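Local coordinates for enoyl-CoA hydratase carB homologue (PDB 5O34), which probably catalyses, as a crotonase-superfamily relative of the carboxymethylproline synthase CarB, a carbon–carbon bond-forming step in thienamycin biosynthesis, at residues I157-C161 and D162-G166; S250-P253 and R254-P258; G195-V198 and M199-L203; P210-R213 and A214-D217. All coordinates share one frame; numbering follows the deposited sequence.

How the contacts relate
Followed from the N terminus, the contacts come in the order 1, 3, 4, 2; all are local, each closing only a few residues of chain, and none nests in or crosses another. Contact 1 turns the chain from helix 152-158 into strand 163-167 near the centre of the fold. Contact 3 opens helix 196-205 and contact 4 is the short helix 211-217; their centres lie about 13 Å apart, and they meet where V198 packs on D217 and R201 approaches R213. Contact 2 starts the long helix 252-273, which is tied back to contact 1 by a salt bridge between D162 and R252. All four reach a neighbouring subunit, contacts 2 and 3 with hydrogen bonds.

Contact 1 of 4, residues I157-C161 and D162-G166; sequences ISLCC and DYRLG
The turn that leads from helix 152-158 into strand 163-167 belongs to a beta-alpha-beta crossover, and R164 reaches back across it to S158 and L159. A type I beta turn from S158 to C161 ends the helix and leaves S158 O as acceptor for two N-H groups. This carbonyl oxygen takes the turn bond from C161 N at 3.0 Å and a second, weak bond from R164 NH1 at 3.3 Å, fairly straight at 160°, S158 O lying at the guanidinium's edge, near its plane. The arginine gets there by a bend at chi3 (-68°), which turns the guanidinium back over the turn after CD has passed S158 OG at 3.4 Å. That hydroxyl is itself bonded to L155 O, one turn earlier in the helix.

L159 supplies the apolar half of the contact. Its methyl CD2 sits directly over the middle of one face of the R164 guanidinium, at a height of 3.8 Å, while L159 as a whole packs on helix 184-194. The remaining nitrogens of R164 are used as well: NE bonds to L219 O, and NH2 bonds weakly to G218 O. A buried cation is therefore met mostly by carbonyl oxygens, with a leucine methyl against one face. Such a helix-to-strand return, placing parallel strands 142-146 and 163-167 side by side, is characteristic of the spiral core of the crotonase fold.

Contact 2 of 4, residues S250-P253 and R254-P258; sequences STRP and RVNAP
The R252 guanidinium carries the amide of N256 on one face, ND2 standing 3.6 Å off the middle of the group. A bend of the R252 chain at chi2 (-100°) brings its end back to N256. The two planes are 55° apart, so the amide stands tilted over the arginine instead of stacking flat. The N-H groups of R252 are engaged by other partners: NH1 with I138 O, NH2 with V135 O, and NE in a salt bridge with D162 OD2. N256 ND2, for its part, bonds to A136 O. Over one face of the second guanidinium, that of R254, lies S250 O; it is 3.0 Å from R254 NE, but the angle is too poor for a hydrogen bond.

Between the two arginines runs the first turn of the helix. T251 O receives V255 N at 3.0 Å and nearly straight (175°), and a weak bond from R254 N. The methyls T251 CG2 and V255 CG2 run alongside each other, 3.8 Å apart. N256 N closes the next turn on R252 O at 3.3 Å.

In the fold, this start of helix 252-273 rests R252 and N256 against the end of helix 120-137 and the lead into strand 163-167, while N256 OD1 bonds to R196 NH1 of the second subunit.

Contact 3 of 4, residues G195-V198 and M199-L203; sequences GRTV and MQRML
G195, at the N-cap of helix 196-205, turns the chain with a positive phi of 94°, and four successive bonds, M199 N to G195 O through M202 N to V198 O, each 2.9 to 3.0 Å long, then set up a regular helix. On one side of it R196 and Q200 meet a turn apart. The R196 chain is extended from CG to NE, CG standing opposite the backbone N (chi1 -169°), which carries the guanidinium under the amide end of Q200. There Q200 NE2 lies over one face of the R196 guanidinium, 3.4 Å from its plane and displaced toward the rim, and the amide is turned 62° against it. The aliphatic part of Q200 lies against the backbone, CG 3.3 Å from R196 O.

Polar ends are gripped by a third subunit: Q200 OE1 bonds to its H221 NE2 and T197 OG1 to its G218 O, while R196 bonds to its N256 and makes a cation-pi contact with its F259.

Elsewhere along the helix, aliphatic carbons lie against backbone carbonyls. M199 doubles back at chi2 and chi3, bringing CE to 3.8 Å from R196 O, while R201 CG touches T197 O at 3.2 Å. The apolar pair is V198 CG1 and M202 CG, 4.4 Å apart, on the side facing L219. One face of the helix thus packs on its own chain, against helix 184-194 and W209, and another on a neighbour. Such a division is consistent with the trimers of the crotonase family, in which helices following the spiral core build the subunit interface.

Contact 4 of 4, residues P210-R213 and A214-D217; sequences PAER and ALAD
Backbone bonds join P210–R213 to A214–D217 first. P210, in the N-cap position, gives its carbonyl to A214 N at 2.8 Å; L215 N, A216 N and D217 N follow on A211 O, E212 O and R213 O, the last at 3.1 Å. Together they make a short, regular helix.

Charged groups form a second set. R213 and D217 run alongside each other a turn apart, yet their charged ends do not touch: R213 NE is 4.7 Å from D217 OD2, and the guanidinium and carboxylate planes are 58° apart. With CG anti to its backbone N (chi1 178°) and bends at chi2 and chi3, R213 touches the carboxylate with its aliphatic CG, 3.8 Å from D217 OD2, not with its guanidinium. One face of that guanidinium has P210 CD over it at 4.0 Å, toward the rim. R201 adds a long, weak ion pair to the D217 carboxylate, and also brings like charge close to R213.

Van der Waals contacts complete the group. Carbon meets oxygen where A214 CB rests 3.5 Å from P210 O and L215 CD2 comes within 4.4 Å of E212 OE1. A214 makes apolar contacts with L172, L219 and L220; L215 also packs on T223 and on R201 of a second subunit.

Any attraction between the opposite charges of R213 and D217 probably acts at a distance, while W209 holds D217 OD2 by a hydrogen bond from NE1 and R213 by a cation-pi contact.

Contact 1 of 4, residues I157-C161 and D162-G166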
loop_
_atom_site.group_PDB
_atom_site.type_symbol
_atom_site.label_atom_id
_atom_site.label_comp_id
_atom_site.label_asym_id
_atom_site.label_seq_id
_atom_site.Cartn_x
_atom_site.Cartn_y
_atom_site.Cartn_z
ATOM N N ILE A 157 3.537 -16.262 8.621
ATOM C CA ILE A 157 2.842 -17.336 7.884
ATOM C C ILE A 157 1.446 -16.850 7.483
ATOM O O ILE A 157 1.058 -17.004 6.322
ATOM C CB ILE A 157 2.804 -18.670 8.698
ATOM C CG1 ILE A 157 4.240 -19.225 8.902
ATOM C CG2 ILE A 157 1.902 -19.733 8.016
ATOM C CD1 ILE A 157 4.425 -20.213 10.084
ATOM N N SER A 158 0.715 -16.225 8.429
ATOM C CA SER A 158 -0.635 -15.698 8.184
ATOM C C SER A 158 -0.624 -14.623 7.088
ATOM O O SER A 158 -1.516 -14.615 6.231
ATOM C CB SER A 158 -1.272 -15.191 9.479
ATOM O OG SER A 158 -0.937 -13.846 9.789
ATOM N N LEU A 159 0.435 -13.781 7.063
ATOM C CA LEU A 159 0.609 -12.726 6.045
ATOM C C LEU A 159 0.886 -13.265 4.607
ATOM O O LEU A 159 0.926 -12.477 3.660
ATOM C CB LEU A 159 1.675 -11.704 6.472
ATOM C CG LEU A 159 1.407 -10.919 7.767
ATOM C CD1 LEU A 159 2.645 -10.199 8.228
ATOM C CD2 LEU A 159 0.233 -9.949 7.631
ATOM N N CYS A 160 1.004 -14.595 4.440
ATOM C CA CYS A 160 1.188 -15.239 3.131
ATOM C C CYS A 160 -0.151 -15.761 2.592
ATOM O O CYS A 160 -0.268 -16.050 1.389
ATOM C CB CYS A 160 2.217 -16.362 3.212
ATOM S SG CYS A 160 3.869 -15.829 3.699
ATOM N N CYS A 161 -1.156 -15.875 3.495
ATOM C CA CYS A 161 -2.517 -16.345 3.202
ATOM C C CYS A 161 -3.377 -15.232 2.588
ATOM O O CYS A 161 -3.140 -14.049 2.840
ATOM C CB CYS A 161 -3.173 -16.938 4.450
ATOM S SG CYS A 161 -2.197 -18.236 5.259
ATOM N N ASP A 162 -4.384 -15.621 1.792
ATOM C CA ASP A 162 -5.296 -14.712 1.097
ATOM C C ASP A 162 -6.373 -14.090 1.974
ATOM O O ASP A 162 -6.997 -13.125 1.539
ATOM C CB ASP A 162 -5.974 -15.436 -0.070
ATOM C CG ASP A 162 -4.994 -16.167 -0.946
ATOM O OD1 ASP A 162 -4.457 -15.536 -1.886
ATOM O OD2 ASP A 162 -4.688 -17.336 -0.637
ATOM N N TYR A 163 -6.645 -14.659 3.164
ATOM C CA TYR A 163 -7.698 -14.165 4.049
ATOM C C TYR A 163 -7.377 -14.532 5.479
ATOM O O TYR A 163 -7.234 -15.706 5.803
ATOM C CB TYR A 163 -9.071 -14.739 3.632
ATOM C CG TYR A 163 -10.280 -13.889 3.989
ATOM C CD1 TYR A 163 -10.947 -13.144 3.017
ATOM C CD2 TYR A 163 -10.812 -13.903 5.278
ATOM C CE1 TYR A 163 -12.093 -12.406 3.328
ATOM C CE2 TYR A 163 -11.951 -13.162 5.600
ATOM C CZ TYR A 163 -12.591 -12.420 4.621
ATOM O OH TYR A 163 -13.717 -11.702 4.945
ATOM N N ARG A 164 -7.230 -13.519 6.329
ATOM C CA ARG A 164 -6.955 -13.721 7.742
ATOM C C ARG A 164 -8.212 -13.402 8.536
ATOM O O ARG A 164 -8.716 -12.276 8.509
ATOM C CB ARG A 164 -5.750 -12.890 8.197
ATOM C CG ARG A 164 -4.453 -13.321 7.519
ATOM C CD ARG A 164 -3.301 -12.376 7.801
ATOM N NE ARG A 164 -3.468 -11.064 7.175
ATOM C CZ ARG A 164 -3.173 -10.778 5.912
ATOM N NH1 ARG A 164 -2.716 -11.724 5.098
ATOM N NH2 ARG A 164 -3.342 -9.549 5.448
ATOM N N LEU A 165 -8.753 -14.427 9.181
ATOM C CA LEU A 165 -9.945 -14.333 10.003
ATOM C C LEU A 165 -9.517 -14.399 11.455
ATOM O O LEU A 165 -8.871 -15.363 11.880
ATOM C CB LEU A 165 -10.903 -15.463 9.642
ATOM C CG LEU A 165 -12.259 -15.498 10.339
ATOM C CD1 LEU A 165 -13.132 -14.312 9.944
ATOM C CD2 LEU A 165 -12.969 -16.772 10.007
ATOM N N GLY A 166 -9.828 -13.338 12.188
ATOM C CA GLY A 166 -9.457 -13.245 13.587
ATOM C C GLY A 166 -10.635 -13.285 14.533
ATOM O O GLY A 166 -11.715 -12.778 14.213
#

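Contact 2 of 4, residues S250-P253 and R254-P258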
loop_
_atom_site.group_PDB
_atom_site.type_symbol
_atom_site.label_atom_id
_atom_site.label_comp_id
_atom_site.label_asym_id
_atom_site.label_seq_id
_atom_site.Cartn_x
_atom_site.Cartn_y
_atom_site.Cartn_z
ATOM N N SER A 250 -6.434 -19.670 -11.683
ATOM C CA SER A 250 -5.704 -18.968 -12.747
ATOM C C SER A 250 -5.429 -17.516 -12.303
ATOM O O SER A 250 -4.752 -16.780 -13.022
ATOM C CB SER A 250 -6.506 -18.949 -14.047
ATOM O OG SER A 250 -6.777 -20.252 -14.538
ATOM N N THR A 251 -5.976 -17.105 -11.137
ATOM C CA THR A 251 -5.859 -15.748 -10.583
ATOM C C THR A 251 -4.884 -15.683 -9.399
ATOM O O THR A 251 -3.945 -14.891 -9.433
ATOM C CB THR A 251 -7.262 -15.181 -10.239
ATOM O OG1 THR A 251 -8.082 -15.185 -11.409
ATOM C CG2 THR A 251 -7.203 -13.765 -9.686
ATOM N N ARG A 252 -5.129 -16.503 -8.356
ATOM C CA ARG A 252 -4.356 -16.574 -7.113
ATOM C C ARG A 252 -2.821 -16.569 -7.327
ATOM O O ARG A 252 -2.154 -15.716 -6.728
ATOM C CB ARG A 252 -4.812 -17.780 -6.264
ATOM C CG ARG A 252 -4.636 -17.605 -4.760
ATOM C CD ARG A 252 -3.392 -18.294 -4.261
ATOM N NE ARG A 252 -3.193 -18.070 -2.833
ATOM C CZ ARG A 252 -2.117 -18.447 -2.152
ATOM N NH1 ARG A 252 -1.125 -19.085 -2.762
ATOM N NH2 ARG A 252 -2.024 -18.192 -0.856
ATOM N N PRO A 253 -2.231 -17.440 -8.197
ATOM C CA PRO A 253 -0.766 -17.406 -8.364
ATOM C C PRO A 253 -0.218 -16.232 -9.183
ATOM O O PRO A 253 0.920 -15.830 -8.943
ATOM C CB PRO A 253 -0.451 -18.757 -9.008
ATOM C CG PRO A 253 -1.665 -19.095 -9.763
ATOM C CD PRO A 253 -2.827 -18.532 -8.998
ATOM N N ARG A 254 -1.008 -15.671 -10.121
ATOM C CA ARG A 254 -0.565 -14.532 -10.946
ATOM C C ARG A 254 -0.585 -13.220 -10.140
ATOM O O ARG A 254 0.390 -12.462 -10.159
ATOM C CB ARG A 254 -1.382 -14.416 -12.245
ATOM C CG ARG A 254 -1.651 -15.766 -12.893
ATOM C CD ARG A 254 -1.626 -15.755 -14.412
ATOM N NE ARG A 254 -2.489 -16.804 -14.969
ATOM C CZ ARG A 254 -2.183 -18.100 -15.016
ATOM N NH1 ARG A 254 -1.021 -18.534 -14.539
ATOM N NH2 ARG A 254 -3.040 -18.972 -15.529
ATOM N N VAL A 255 -1.677 -12.989 -9.399
ATOM C CA VAL A 255 -1.887 -11.836 -8.525
ATOM C C VAL A 255 -0.822 -11.787 -7.381
ATOM O O VAL A 255 -0.395 -10.703 -6.978
ATOM C CB VAL A 255 -3.360 -11.858 -8.022
ATOM C CG1 VAL A 255 -3.536 -11.131 -6.701
ATOM C CG2 VAL A 255 -4.317 -11.304 -9.077
ATOM N N ASN A 256 -0.369 -12.959 -6.904
ATOM C CA ASN A 256 0.655 -13.088 -5.861
ATOM C C ASN A 256 2.108 -13.079 -6.369
ATOM O O ASN A 256 3.005 -12.951 -5.542
ATOM C CB ASN A 256 0.407 -14.343 -5.012
ATOM C CG ASN A 256 -0.697 -14.221 -3.992
ATOM O OD1 ASN A 256 -1.482 -13.265 -3.980
ATOM N ND2 ASN A 256 -0.786 -15.208 -3.112
ATOM N N ALA A 257 2.351 -13.206 -7.697
ATOM C CA ALA A 257 3.709 -13.226 -8.283
ATOM C C ALA A 257 4.638 -12.072 -7.798
ATOM O O ALA A 257 5.734 -12.386 -7.327
ATOM C CB ALA A 257 3.647 -13.277 -9.804
ATOM N N PRO A 258 4.236 -10.770 -7.809
ATOM C CA PRO A 258 5.132 -9.728 -7.254
ATOM C C PRO A 258 5.503 -9.960 -5.774
ATOM O O PRO A 258 6.664 -9.751 -5.394
ATOM C CB PRO A 258 4.328 -8.435 -7.439
ATOM C CG PRO A 258 3.339 -8.744 -8.526
ATOM C CD PRO A 258 2.974 -10.170 -8.313
#

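Contact 3 of 4, residues G195-V198 and M199-L203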
loop_
_atom_site.group_PDB
_atom_site.type_symbol
_atom_site.label_atom_id
_atom_site.label_comp_id
_atom_site.label_asym_id
_atom_site.label_seq_id
_atom_site.Cartn_x
_atom_site.Cartn_y
_atom_site.Cartn_z
ATOM N N GLY A 195 0.422 -1.791 4.721
ATOM C CA GLY A 195 1.052 -0.539 4.348
ATOM C C GLY A 195 2.235 -0.195 5.237
ATOM O O GLY A 195 2.323 -0.633 6.387
ATOM N N ARG A 196 3.135 0.622 4.686
ATOM C CA ARG A 196 4.384 1.115 5.245
ATOM C C ARG A 196 4.256 1.701 6.670
ATOM O O ARG A 196 5.046 1.342 7.538
ATOM C CB ARG A 196 4.978 2.132 4.253
ATOM C CG ARG A 196 6.386 2.551 4.537
ATOM C CD ARG A 196 7.023 3.177 3.307
ATOM N NE ARG A 196 8.327 3.755 3.626
ATOM C CZ ARG A 196 9.470 3.078 3.668
ATOM N NH1 ARG A 196 9.492 1.777 3.399
ATOM N NH2 ARG A 196 10.598 3.694 3.980
ATOM N N THR A 197 3.285 2.597 6.892
ATOM C CA THR A 197 3.018 3.278 8.165
ATOM C C THR A 197 2.737 2.270 9.295
ATOM O O THR A 197 3.384 2.345 10.347
ATOM C CB THR A 197 1.876 4.291 7.964
ATOM O OG1 THR A 197 2.266 5.199 6.949
ATOM C CG2 THR A 197 1.531 5.067 9.219
ATOM N N VAL A 198 1.791 1.325 9.066
ATOM C CA VAL A 198 1.439 0.288 10.036
ATOM C C VAL A 198 2.640 -0.618 10.276
ATOM O O VAL A 198 2.968 -0.890 11.430
ATOM C CB VAL A 198 0.138 -0.474 9.673
ATOM C CG1 VAL A 198 -0.093 -1.664 10.608
ATOM C CG2 VAL A 198 -1.060 0.473 9.728
ATOM N N MET A 199 3.348 -1.000 9.208
ATOM C CA MET A 199 4.560 -1.804 9.323
ATOM C C MET A 199 5.553 -1.133 10.298
ATOM O O MET A 199 6.007 -1.766 11.259
ATOM C CB MET A 199 5.197 -1.982 7.936
ATOM C CG MET A 199 6.500 -2.785 7.946
ATOM S SD MET A 199 8.011 -1.801 8.135
ATOM C CE MET A 199 8.014 -0.843 6.567
ATOM N N GLN A 200 5.856 0.158 10.047
ATOM C CA GLN A 200 6.803 0.972 10.818
ATOM C C GLN A 200 6.375 1.147 12.254
ATOM O O GLN A 200 7.212 1.051 13.148
ATOM C CB GLN A 200 7.017 2.318 10.147
ATOM C CG GLN A 200 7.915 2.225 8.918
ATOM C CD GLN A 200 7.808 3.416 7.989
ATOM O OE1 GLN A 200 6.812 4.156 7.950
ATOM N NE2 GLN A 200 8.812 3.594 7.168
ATOM N N ARG A 201 5.072 1.349 12.482
ATOM C CA ARG A 201 4.514 1.481 13.824
ATOM C C ARG A 201 4.717 0.153 14.585
ATOM O O ARG A 201 5.182 0.171 15.723
ATOM C CB ARG A 201 3.022 1.834 13.758
ATOM C CG ARG A 201 2.701 3.265 13.352
ATOM C CD ARG A 201 1.199 3.478 13.206
ATOM N NE ARG A 201 0.480 3.200 14.458
ATOM C CZ ARG A 201 -0.777 2.758 14.532
ATOM N NH1 ARG A 201 -1.480 2.541 13.426
ATOM N NH2 ARG A 201 -1.336 2.525 15.714
ATOM N N MET A 202 4.441 -0.989 13.928
ATOM C CA MET A 202 4.582 -2.322 14.518
ATOM C C MET A 202 6.015 -2.704 14.863
ATOM O O MET A 202 6.255 -3.149 15.984
ATOM C CB MET A 202 3.940 -3.391 13.635
ATOM C CG MET A 202 2.452 -3.399 13.716
ATOM S SD MET A 202 1.760 -4.871 12.963
ATOM C CE MET A 202 1.745 -6.006 14.396
ATOM N N LEU A 203 6.961 -2.533 13.921
ATOM C CA LEU A 203 8.375 -2.878 14.133
ATOM C C LEU A 203 9.045 -2.038 15.201
ATOM O O LEU A 203 9.799 -2.578 16.010
ATOM C CB LEU A 203 9.219 -2.776 12.832
ATOM C CG LEU A 203 8.979 -3.730 11.631
ATOM C CD1 LEU A 203 10.288 -4.042 10.924
ATOM C CD2 LEU A 203 8.288 -5.028 12.024
#

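Contact 4 of 4, residues P210-R213 and A214-D217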
loop_
_atom_site.group_PDB
_atom_site.type_symbol
_atom_site.label_atom_id
_atom_site.label_comp_id
_atom_site.label_asym_id
_atom_site.label_seq_id
_atom_site.Cartn_x
_atom_site.Cartn_y
_atom_site.Cartn_z
ATOM N N PRO A 210 -4.588 -5.352 18.847
ATOM C CA PRO A 210 -5.857 -6.061 19.108
ATOM C C PRO A 210 -6.692 -6.187 17.836
ATOM O O PRO A 210 -6.480 -5.446 16.867
ATOM C CB PRO A 210 -6.559 -5.212 20.181
ATOM C CG PRO A 210 -5.829 -3.934 20.240
ATOM C CD PRO A 210 -4.501 -4.064 19.574
ATOM N N ALA A 211 -7.608 -7.175 17.836
ATOM C CA ALA A 211 -8.431 -7.580 16.688
ATOM C C ALA A 211 -9.088 -6.441 15.896
ATOM O O ALA A 211 -8.994 -6.451 14.660
ATOM C CB ALA A 211 -9.481 -8.588 17.123
ATOM N N GLU A 212 -9.716 -5.464 16.591
ATOM C CA GLU A 212 -10.454 -4.312 16.010
ATOM C C GLU A 212 -9.547 -3.332 15.273
ATOM O O GLU A 212 -9.852 -2.930 14.146
ATOM C CB GLU A 212 -11.320 -3.611 17.088
ATOM C CG GLU A 212 -12.513 -4.439 17.569
ATOM C CD GLU A 212 -13.353 -5.133 16.503
ATOM O OE1 GLU A 212 -13.815 -4.448 15.559
ATOM O OE2 GLU A 212 -13.556 -6.365 16.619
ATOM N N ARG A 213 -8.386 -3.048 15.879
ATOM C CA ARG A 213 -7.294 -2.252 15.332
ATOM C C ARG A 213 -6.637 -2.992 14.128
ATOM O O ARG A 213 -6.395 -2.364 13.086
ATOM C CB ARG A 213 -6.262 -1.996 16.430
ATOM C CG ARG A 213 -5.062 -1.219 15.942
ATOM C CD ARG A 213 -4.621 -0.174 16.902
ATOM N NE ARG A 213 -3.235 -0.416 17.296
ATOM C CZ ARG A 213 -2.806 -0.381 18.557
ATOM N NH1 ARG A 213 -3.646 -0.099 19.550
ATOM N NH2 ARG A 213 -1.529 -0.622 18.833
ATOM N N ALA A 214 -6.357 -4.324 14.273
ATOM C CA ALA A 214 -5.779 -5.148 13.190
ATOM C C ALA A 214 -6.648 -5.182 11.942
ATOM O O ALA A 214 -6.126 -5.124 10.824
ATOM C CB ALA A 214 -5.500 -6.560 13.674
ATOM N N LEU A 215 -7.970 -5.170 12.144
ATOM C CA LEU A 215 -8.959 -5.142 11.074
ATOM C C LEU A 215 -8.955 -3.802 10.331
ATOM O O LEU A 215 -8.970 -3.792 9.090
ATOM C CB LEU A 215 -10.365 -5.473 11.620
ATOM C CG LEU A 215 -11.553 -5.339 10.647
ATOM C CD1 LEU A 215 -11.486 -6.363 9.507
ATOM C CD2 LEU A 215 -12.858 -5.435 11.388
ATOM N N ALA A 216 -8.932 -2.687 11.086
ATOM C CA ALA A 216 -8.917 -1.324 10.540
ATOM C C ALA A 216 -7.674 -1.092 9.661
ATOM O O ALA A 216 -7.794 -0.572 8.545
ATOM C CB ALA A 216 -8.962 -0.306 11.675
ATOM N N ASP A 217 -6.505 -1.572 10.137
ATOM C CA ASP A 217 -5.202 -1.427 9.491
ATOM C C ASP A 217 -4.916 -2.409 8.336
ATOM O O ASP A 217 -3.970 -2.173 7.585
ATOM C CB ASP A 217 -4.090 -1.470 10.550
ATOM C CG ASP A 217 -4.118 -0.262 11.494
ATOM O OD1 ASP A 217 -4.686 0.784 11.109
ATOM O OD2 ASP A 217 -3.542 -0.351 12.601
#